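Local coordinates for 4-alpha-glucanotransferase (Corynebacterium glutamicum, PDB 5B68), which belongs to the amylomaltase family of 4-alpha-glucanotransferases, pairing a TIM-barrel domain with an N-terminal beta-sandwich domain, at residues 213-218 and 379-384; 554-559 and 645-650; 387-392 and 425-430. All blocks are in the same frame, centred on the assembly; numbering follows the deposited sequence.

Overall arrangement
Followed from the N terminus, the chain first makes contact 1, closing a largely helical loop between strands 215-218 and 382-387 of its TIM barrel. Contact 3 opens just beyond it and brings together two loops on the way to the next barrel strand, 456-459. Contact 2 closes last, joining strands 553-556 and 645-649. The three follow one another in series, neither nesting nor crossing. Contacts 1 and 2, with centres about 12 Å apart, belong to the same parallel sheet and touch where Phe215 meets Leu554 and Cys647; the centre of contact 3 lies about 26 Å from that of contact 1 and about 25 Å from that of contact 2.

Contact 1 of 3, residues 213-218 and 379-384; sequences ADFLLI and MSIGIM
Asp214 O is gripped by two successive backbone N-H groups, those of Ile381 N and Gly382 N, each at 3.0 Å. The side chain of the same aspartate takes a third: Ser380 N reaches Asp214 OD1 at 3.0 Å, on the anti side and 34° out of the carboxylate plane, while Asp214 OD2 forms a salt bridge with Arg177. Gly382 has a positive phi (93°), and the backbone angles there suit a residue without CB. From Gly382 onward the chains run parallel, with Leu216 N bound to Gly382 O at 2.9 Å and Met384 N to Leu216 O at 2.9 Å. Ile218 N adds a longer bond to Met384 O. This is the pairing of neighbouring strands in a TIM barrel, and the side chains alternate between its two faces. Phe215, Leu217 and Met384 share one face, where Phe215 touches Cys647 and Met384 touches Ile506, both on other barrel strands. Bent at chi3 (-62°), Met384 lays CE over the Phe215 ring, 4.2 Å from the centroid and offset toward the rim, while SD stands obliquely to the ring in a Met-aromatic contact. Met384 CG also meets Leu217 CD1 at 3.6 Å. Leu216 and Ile383 take the other face; Leu216 and Ile218 touch Leu201 of helix 198-209. The Met379 chain, extended beyond CG, runs past Asp214 O and brings CE to Ala213 CB at 3.9 Å.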
loop_
_atom_site.group_PDB
_atom_site.type_symbol
_atom_site.label_atom_id
_atom_site.label_comp_id
_atom_site.label_asym_id
_atom_site.label_seq_id
_atom_site.Cartn_x
_atom_site.Cartn_y
_atom_site.Cartn_z
ATOM N N ALA A 213 -8.958 -21.685 -2.612
ATOM C CA ALA A 213 -8.596 -20.318 -2.346
ATOM C C ALA A 213 -9.625 -19.371 -2.932
ATOM O O ALA A 213 -9.995 -19.535 -4.093
ATOM C CB ALA A 213 -7.220 -20.039 -2.951
ATOM N N ASP A 214 -10.021 -18.351 -2.165
ATOM C CA ASP A 214 -10.947 -17.306 -2.640
ATOM C C ASP A 214 -10.241 -15.969 -2.998
ATOM O O ASP A 214 -10.897 -15.097 -3.626
ATOM C CB ASP A 214 -12.074 -17.070 -1.649
ATOM C CG ASP A 214 -13.272 -17.994 -1.915
ATOM O OD1 ASP A 214 -13.656 -18.088 -3.091
ATOM O OD2 ASP A 214 -13.742 -18.682 -0.961
ATOM N N PHE A 215 -8.965 -15.846 -2.671
ATOM C CA PHE A 215 -8.195 -14.711 -3.115
ATOM C C PHE A 215 -6.747 -15.084 -3.334
ATOM O O PHE A 215 -6.283 -16.057 -2.804
ATOM C CB PHE A 215 -8.313 -13.556 -2.130
ATOM C CG PHE A 215 -7.754 -13.843 -0.784
ATOM C CD1 PHE A 215 -6.439 -13.597 -0.519
ATOM C CD2 PHE A 215 -8.547 -14.323 0.221
ATOM C CE1 PHE A 215 -5.912 -13.851 0.712
ATOM C CE2 PHE A 215 -8.026 -14.577 1.460
ATOM C CZ PHE A 215 -6.715 -14.339 1.709
ATOM N N LEU A 216 -6.064 -14.284 -4.136
ATOM C CA LEU A 216 -4.635 -14.365 -4.287
ATOM C C LEU A 216 -4.043 -12.979 -3.958
ATOM O O LEU A 216 -4.177 -12.032 -4.720
ATOM C CB LEU A 216 -4.251 -14.776 -5.704
ATOM C CG LEU A 216 -2.772 -14.881 -5.956
ATOM C CD1 LEU A 216 -2.153 -16.036 -5.177
ATOM C CD2 LEU A 216 -2.554 -15.032 -7.438
ATOM N N LEU A 217 -3.454 -12.897 -2.775
ATOM C CA LEU A 217 -2.799 -11.656 -2.295
ATOM C C LEU A 217 -1.442 -11.635 -2.880
ATOM O O LEU A 217 -0.677 -12.612 -2.763
ATOM C CB LEU A 217 -2.752 -11.625 -0.756
ATOM C CG LEU A 217 -1.915 -10.615 -0.017
ATOM C CD1 LEU A 217 -2.393 -9.194 -0.345
ATOM C CD2 LEU A 217 -2.005 -10.746 1.476
ATOM N N ILE A 218 -1.082 -10.497 -3.445
ATOM C CA ILE A 218 0.199 -10.283 -4.036
ATOM C C ILE A 218 0.944 -9.055 -3.484
ATOM O O ILE A 218 0.441 -8.271 -2.675
ATOM C CB ILE A 218 0.133 -10.259 -5.578
ATOM C CG1 ILE A 218 -0.738 -9.073 -6.055
ATOM C CG2 ILE A 218 -0.408 -11.587 -6.097
ATOM C CD1 ILE A 218 -0.699 -8.827 -7.528
ATOM N N MET A 379 -13.021 -17.818 -7.583
ATOM C CA MET A 379 -12.684 -16.964 -6.455
ATOM C C MET A 379 -13.769 -15.920 -6.184
ATOM O O MET A 379 -14.177 -15.207 -7.072
ATOM C CB MET A 379 -11.359 -16.252 -6.697
ATOM C CG MET A 379 -10.147 -17.149 -6.730
ATOM S SD MET A 379 -8.623 -16.240 -6.470
ATOM C CE MET A 379 -7.537 -17.542 -5.911
ATOM N N SER A 380 -14.202 -15.842 -4.934
ATOM C CA SER A 380 -15.127 -14.823 -4.466
ATOM C C SER A 380 -14.545 -13.406 -4.448
ATOM O O SER A 380 -15.249 -12.433 -4.655
ATOM C CB SER A 380 -15.748 -15.202 -3.125
ATOM O OG SER A 380 -14.867 -14.993 -2.067
ATOM N N ILE A 381 -13.268 -13.322 -4.113
ATOM C CA ILE A 381 -12.557 -12.059 -4.079
ATOM C C ILE A 381 -11.675 -11.841 -5.302
ATOM O O ILE A 381 -11.810 -10.857 -5.971
ATOM C CB ILE A 381 -11.700 -11.984 -2.805
ATOM C CG1 ILE A 381 -12.608 -11.948 -1.593
ATOM C CG2 ILE A 381 -10.780 -10.788 -2.804
ATOM C CD1 ILE A 381 -11.940 -12.408 -0.331
ATOM N N GLY A 382 -10.837 -12.809 -5.626
ATOM C CA GLY A 382 -9.892 -12.616 -6.706
ATOM C C GLY A 382 -8.539 -12.099 -6.264
ATOM O O GLY A 382 -8.059 -12.433 -5.218
ATOM N N ILE A 383 -7.898 -11.332 -7.122
ATOM C CA ILE A 383 -6.641 -10.734 -6.766
ATOM C C ILE A 383 -6.873 -9.751 -5.634
ATOM O O ILE A 383 -7.788 -8.959 -5.690
ATOM C CB ILE A 383 -6.025 -9.980 -7.953
ATOM C CG1 ILE A 383 -5.944 -10.890 -9.182
ATOM C CG2 ILE A 383 -4.663 -9.431 -7.573
ATOM C CD1 ILE A 383 -5.368 -12.243 -8.892
ATOM N N MET A 384 -6.007 -9.803 -4.640
ATOM C CA MET A 384 -5.985 -8.800 -3.605
ATOM C C MET A 384 -4.659 -8.063 -3.752
ATOM O O MET A 384 -3.605 -8.609 -3.632
ATOM C CB MET A 384 -6.174 -9.454 -2.231
ATOM C CG MET A 384 -5.925 -8.581 -1.029
ATOM S SD MET A 384 -6.103 -9.517 0.503
ATOM C CE MET A 384 -7.823 -9.962 0.310
#

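Contact 2 of 3, residues 554-559 and 645-650; sequences LTTVTT and LTCVCL
Leu554 and Thr555 pair in parallel with Leu645 and Thr646, the two short strands being inclined at 32° and joined by backbone bonds from Thr555 N to Leu645 O (2.8 Å) and from Cys647 N to Thr555 O (2.9 Å). The second of these is appreciably bent, with 140° at the hydrogen. Side chains then alternate across the sheet. Leu554, Leu645 and Cys647 stand on one face. Leu554 holds CG anti to its backbone N (chi1 177°), and its CD1 branch does the touching, resting against Leu645 CB at 3.7 Å and approaching Cys647 CB less closely. Thr555 and Thr646 occupy the opposite face, where the hydroxyl of Thr555 is hydrogen-bonded to Ser643.

Past Thr556 the strands part, and a water takes over the linkage. It accepts from Val557 N at 2.9 Å and donates to Cys647 O at 2.8 Å, with a weak further bond from Cys649 N, so it joins the two backbones where direct pairing has ended. The departing chain is also held to itself: Thr556 OG1 donates to Thr558 O at 3.0 Å. Beside this loop Cys649 SG packs against the methyl of Thr558, CG2, at 3.7 Å.

In the barrel, strand 177-182 lies along the far side of 645-649, with Cys647 and Cys649 both touching Met181, and strand 528-531 flanks 553-556 on its other edge through backbone bonds to Leu554 and Thr556. Helix 627-639 packs over the face bearing Thr646, supplying Val638 to that residue and His635 to Val648.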
loop_
_atom_site.group_PDB
_atom_site.type_symbol
_atom_site.label_atom_id
_atom_site.label_comp_id
_atom_site.label_asym_id
_atom_site.label_seq_id
_atom_site.Cartn_x
_atom_site.Cartn_y
_atom_site.Cartn_z
ATOM N N LEU A 554 -7.513 -10.599 8.726
ATOM C CA LEU A 554 -6.772 -11.554 7.953
ATOM C C LEU A 554 -5.731 -12.234 8.866
ATOM O O LEU A 554 -4.824 -11.574 9.420
ATOM C CB LEU A 554 -6.010 -10.868 6.821
ATOM C CG LEU A 554 -5.114 -11.822 5.979
ATOM C CD1 LEU A 554 -6.053 -12.612 5.127
ATOM C CD2 LEU A 554 -4.206 -10.964 5.158
ATOM N N THR A 555 -5.839 -13.550 8.994
ATOM C CA THR A 555 -4.877 -14.320 9.807
ATOM C C THR A 555 -3.961 -15.195 8.938
ATOM O O THR A 555 -4.426 -15.932 8.034
ATOM C CB THR A 555 -5.638 -15.155 10.858
ATOM O OG1 THR A 555 -6.314 -14.254 11.726
ATOM C CG2 THR A 555 -4.653 -15.952 11.706
ATOM N N THR A 556 -2.656 -15.090 9.146
ATOM C CA THR A 556 -1.691 -15.886 8.414
ATOM C C THR A 556 -0.758 -16.546 9.415
ATOM O O THR A 556 -0.701 -16.101 10.606
ATOM C CB THR A 556 -0.754 -15.036 7.498
ATOM O OG1 THR A 556 -0.206 -13.921 8.249
ATOM C CG2 THR A 556 -1.504 -14.577 6.397
ATOM N N VAL A 557 -0.011 -17.520 8.927
ATOM C CA VAL A 557 1.061 -18.123 9.735
ATOM C C VAL A 557 2.250 -17.194 9.648
ATOM O O VAL A 557 2.934 -16.946 10.624
ATOM C CB VAL A 557 1.478 -19.496 9.222
ATOM C CG1 VAL A 557 2.696 -20.013 9.985
ATOM C CG2 VAL A 557 0.299 -20.459 9.234
ATOM N N THR A 558 2.527 -16.718 8.441
ATOM C CA THR A 558 3.745 -15.986 8.165
ATOM C C THR A 558 3.516 -14.855 7.138
ATOM O O THR A 558 2.398 -14.584 6.827
ATOM C CB THR A 558 4.862 -16.931 7.742
ATOM O OG1 THR A 558 6.128 -16.249 7.809
ATOM C CG2 THR A 558 4.630 -17.503 6.360
ATOM N N THR A 559 4.561 -14.135 6.764
ATOM C CA THR A 559 4.444 -12.984 5.829
ATOM C C THR A 559 5.727 -12.928 5.054
ATOM O O THR A 559 6.692 -13.569 5.407
ATOM C CB THR A 559 4.328 -11.571 6.454
ATOM O OG1 THR A 559 5.548 -11.226 7.105
ATOM C CG2 THR A 559 3.198 -11.475 7.383
ATOM N N LEU A 645 -10.883 -13.983 7.272
ATOM C CA LEU A 645 -10.040 -14.442 6.213
ATOM C C LEU A 645 -8.738 -15.000 6.751
ATOM O O LEU A 645 -8.140 -14.457 7.683
ATOM C CB LEU A 645 -9.721 -13.323 5.231
ATOM C CG LEU A 645 -10.898 -12.726 4.481
ATOM C CD1 LEU A 645 -10.385 -11.481 3.716
ATOM C CD2 LEU A 645 -11.565 -13.672 3.512
ATOM N N THR A 646 -8.275 -16.079 6.117
ATOM C CA THR A 646 -6.949 -16.678 6.427
ATOM C C THR A 646 -6.130 -16.740 5.164
ATOM O O THR A 646 -6.686 -16.798 4.095
ATOM C CB THR A 646 -7.093 -18.092 7.012
ATOM O OG1 THR A 646 -7.883 -18.856 6.116
ATOM C CG2 THR A 646 -7.727 -18.020 8.307
ATOM N N CYS A 647 -4.817 -16.784 5.275
ATOM C CA CYS A 647 -3.973 -16.714 4.121
ATOM C C CYS A 647 -2.868 -17.700 4.284
ATOM O O CYS A 647 -2.232 -17.719 5.354
ATOM C CB CYS A 647 -3.372 -15.293 3.914
ATOM S SG CYS A 647 -2.609 -15.192 2.265
ATOM N N VAL A 648 -2.739 -18.569 3.271
ATOM C CA VAL A 648 -1.681 -19.566 3.175
ATOM C C VAL A 648 -0.662 -18.907 2.290
ATOM O O VAL A 648 -0.998 -18.499 1.193
ATOM C CB VAL A 648 -2.182 -20.870 2.478
ATOM C CG1 VAL A 648 -1.053 -21.892 2.312
ATOM C CG2 VAL A 648 -3.389 -21.409 3.177
ATOM N N CYS A 649 0.558 -18.804 2.759
ATOM C CA CYS A 649 1.648 -18.366 1.907
ATOM C C CYS A 649 2.109 -19.477 0.972
ATOM O O CYS A 649 2.371 -20.602 1.381
ATOM C CB CYS A 649 2.800 -17.806 2.710
ATOM S SG CYS A 649 2.390 -16.286 3.677
ATOM N N LEU A 650 2.242 -19.121 -0.319
ATOM C CA LEU A 650 2.559 -20.046 -1.351
ATOM C C LEU A 650 3.881 -20.726 -1.021
ATOM O O LEU A 650 4.053 -21.932 -1.295
ATOM C CB LEU A 650 2.679 -19.349 -2.745
ATOM C CG LEU A 650 2.961 -20.284 -3.920
ATOM C CD1 LEU A 650 1.771 -21.242 -4.089
ATOM C CD2 LEU A 650 3.242 -19.485 -5.218
HETATM O O HOH W 1 0.487 -17.916 6.117
#

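Contact 3 of 3, residues 387-392 and 425-430; sequences LAVGVH and WSQPPW
Trp425 meets Val389 at the start of this contact, its CZ3 lying 4.4 Å from Val389 CG2 in an oblique approach; His461 packs edge-to-face with the same indole and also touches Val389. After Ser426, whose carbonyl is held by Arg473, comes Gln427, whose side chain lies against Val389, Gly390 and Val391. Its CG lies anti to the carbonyl carbon (chi1 -55°) and the chain bends at chi2, bringing the carboxamide against Gly390, with Gln427 CD 3.8 Å from Gly390 CA. Gln427 OE1 is buried here, 3.9 Å from Val389 CB, and has no polar partner in the model; the absence of a CB at Gly390 permits OE1 this position. Both loops belong to the connection between barrel strands 382-387 and 456-459, the first leaving the C-terminal end of its strand, the side on which TIM-barrel enzymes place their active sites. A bound glycerol near Gly390 and a BTB molecule near Val389 probably come from the crystallisation liquor, though they may mark a pocket. Gln427 CA makes a CH...O contact with Val391 O at 3.5 Å. Pro428 CD lies 3.3 Å from the same Val391 O, and the ring crosses the Val391 side chain at about a right angle, CD to CG2 4.0 Å. A water accepts from Val391 N at 3.0 Å and donates to Pro428 O at 2.7 Å, an oxygen also hydrogen-bonded to the glycerol.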
loop_
_atom_site.group_PDB
_atom_site.type_symbol
_atom_site.label_atom_id
_atom_site.label_comp_id
_atom_site.label_asym_id
_atom_site.label_seq_id
_atom_site.Cartn_x
_atom_site.Cartn_y
_atom_site.Cartn_z
ATOM N N LEU A 387 -0.934 -2.096 -1.162
ATOM C CA LEU A 387 -0.613 -0.642 -1.352
ATOM C C LEU A 387 0.562 -0.321 -0.495
ATOM O O LEU A 387 0.480 -0.379 0.733
ATOM C CB LEU A 387 -1.807 0.189 -0.949
ATOM C CG LEU A 387 -1.700 1.738 -1.011
ATOM C CD1 LEU A 387 -1.324 2.210 -2.416
ATOM C CD2 LEU A 387 -3.010 2.312 -0.508
ATOM N N ALA A 388 1.694 0.007 -1.117
ATOM C CA ALA A 388 2.823 0.479 -0.425
ATOM C C ALA A 388 2.478 1.796 0.356
ATOM O O ALA A 388 1.519 2.491 -0.016
ATOM C CB ALA A 388 3.917 0.715 -1.464
ATOM N N VAL A 389 3.250 2.129 1.369
ATOM C CA VAL A 389 3.032 3.333 2.185
ATOM C C VAL A 389 3.363 4.636 1.429
ATOM O O VAL A 389 2.827 5.694 1.732
ATOM C CB VAL A 389 3.923 3.406 3.474
ATOM C CG1 VAL A 389 3.247 4.384 4.434
ATOM C CG2 VAL A 389 4.055 2.092 4.132
ATOM N N GLY A 390 4.305 4.546 0.515
ATOM C CA GLY A 390 4.818 5.762 -0.078
ATOM C C GLY A 390 5.716 5.517 -1.249
ATOM O O GLY A 390 5.808 4.436 -1.771
ATOM N N VAL A 391 6.332 6.595 -1.693
ATOM C CA VAL A 391 7.010 6.603 -3.012
ATOM C C VAL A 391 8.449 7.033 -2.851
ATOM O O VAL A 391 8.806 7.643 -1.863
ATOM C CB VAL A 391 6.313 7.522 -4.030
ATOM C CG1 VAL A 391 4.874 7.093 -4.294
ATOM C CG2 VAL A 391 6.374 9.005 -3.620
ATOM N N HIS A 392 9.221 6.778 -3.891
ATOM C CA HIS A 392 10.634 7.140 -3.957
ATOM C C HIS A 392 10.731 8.672 -4.054
ATOM O O HIS A 392 9.996 9.262 -4.825
ATOM C CB HIS A 392 11.259 6.521 -5.179
ATOM C CG HIS A 392 12.751 6.571 -5.187
ATOM N ND1 HIS A 392 13.443 7.732 -5.374
ATOM C CD2 HIS A 392 13.687 5.594 -5.051
ATOM C CE1 HIS A 392 14.744 7.483 -5.361
ATOM N NE2 HIS A 392 14.916 6.190 -5.182
ATOM N N TRP A 425 12.297 5.454 6.026
ATOM C CA TRP A 425 11.846 4.767 4.821
ATOM C C TRP A 425 12.048 5.605 3.568
ATOM O O TRP A 425 11.917 5.120 2.476
ATOM C CB TRP A 425 10.380 4.366 4.943
ATOM C CG TRP A 425 10.100 3.515 6.106
ATOM C CD1 TRP A 425 10.978 2.751 6.763
ATOM C CD2 TRP A 425 8.846 3.340 6.766
ATOM N NE1 TRP A 425 10.374 2.107 7.793
ATOM C CE2 TRP A 425 9.056 2.454 7.817
ATOM C CE3 TRP A 425 7.572 3.854 6.574
ATOM C CZ2 TRP A 425 8.042 2.059 8.665
ATOM C CZ3 TRP A 425 6.568 3.454 7.420
ATOM C CH2 TRP A 425 6.810 2.579 8.454
ATOM N N SER A 426 12.339 6.876 3.785
ATOM C CA SER A 426 12.748 7.831 2.767
ATOM C C SER A 426 11.619 8.492 1.969
ATOM O O SER A 426 11.855 9.354 1.173
ATOM C CB SER A 426 13.759 7.195 1.824
ATOM O OG SER A 426 13.106 6.521 0.792
ATOM N N GLN A 427 10.390 8.102 2.224
ATOM C CA GLN A 427 9.277 8.603 1.436
ATOM C C GLN A 427 8.879 10.028 1.798
ATOM O O GLN A 427 8.907 10.371 2.951
ATOM C CB GLN A 427 8.096 7.669 1.613
ATOM C CG GLN A 427 8.418 6.228 1.280
ATOM C CD GLN A 427 7.757 5.270 2.219
ATOM O OE1 GLN A 427 7.108 5.679 3.156
ATOM N NE2 GLN A 427 7.893 3.994 1.955
ATOM N N PRO A 428 8.458 10.830 0.827
ATOM C CA PRO A 428 7.896 12.131 1.194
ATOM C C PRO A 428 6.439 11.994 1.632
ATOM O O PRO A 428 5.666 11.331 0.954
ATOM C CB PRO A 428 8.031 12.939 -0.101
ATOM C CG PRO A 428 7.911 11.949 -1.193
ATOM C CD PRO A 428 8.522 10.675 -0.630
ATOM N N PRO A 429 6.054 12.592 2.759
ATOM C CA PRO A 429 4.670 12.383 3.184
ATOM C C PRO A 429 3.726 13.285 2.439
ATOM O O PRO A 429 4.087 14.339 1.972
ATOM C CB PRO A 429 4.710 12.757 4.643
ATOM C CG PRO A 429 5.810 13.763 4.767
ATOM C CD PRO A 429 6.835 13.305 3.781
ATOM N N TRP A 430 2.452 12.952 2.501
ATOM C CA TRP A 430 1.437 13.880 2.069
ATOM C C TRP A 430 1.554 15.134 2.932
ATOM O O TRP A 430 1.916 15.071 4.080
ATOM C CB TRP A 430 0.048 13.330 2.354
ATOM C CG TRP A 430 -0.434 12.146 1.612
ATOM C CD1 TRP A 430 -0.873 10.991 2.150
ATOM C CD2 TRP A 430 -0.641 12.026 0.203
ATOM N NE1 TRP A 430 -1.304 10.135 1.181
ATOM C CE2 TRP A 430 -1.177 10.749 -0.030
ATOM C CE3 TRP A 430 -0.412 12.860 -0.881
ATOM C CZ2 TRP A 430 -1.482 10.295 -1.296
ATOM C CZ3 TRP A 430 -0.717 12.405 -2.133
ATOM C CH2 TRP A 430 -1.240 11.135 -2.333
HETATM O O HOH W 2 5.293 8.920 -0.125
#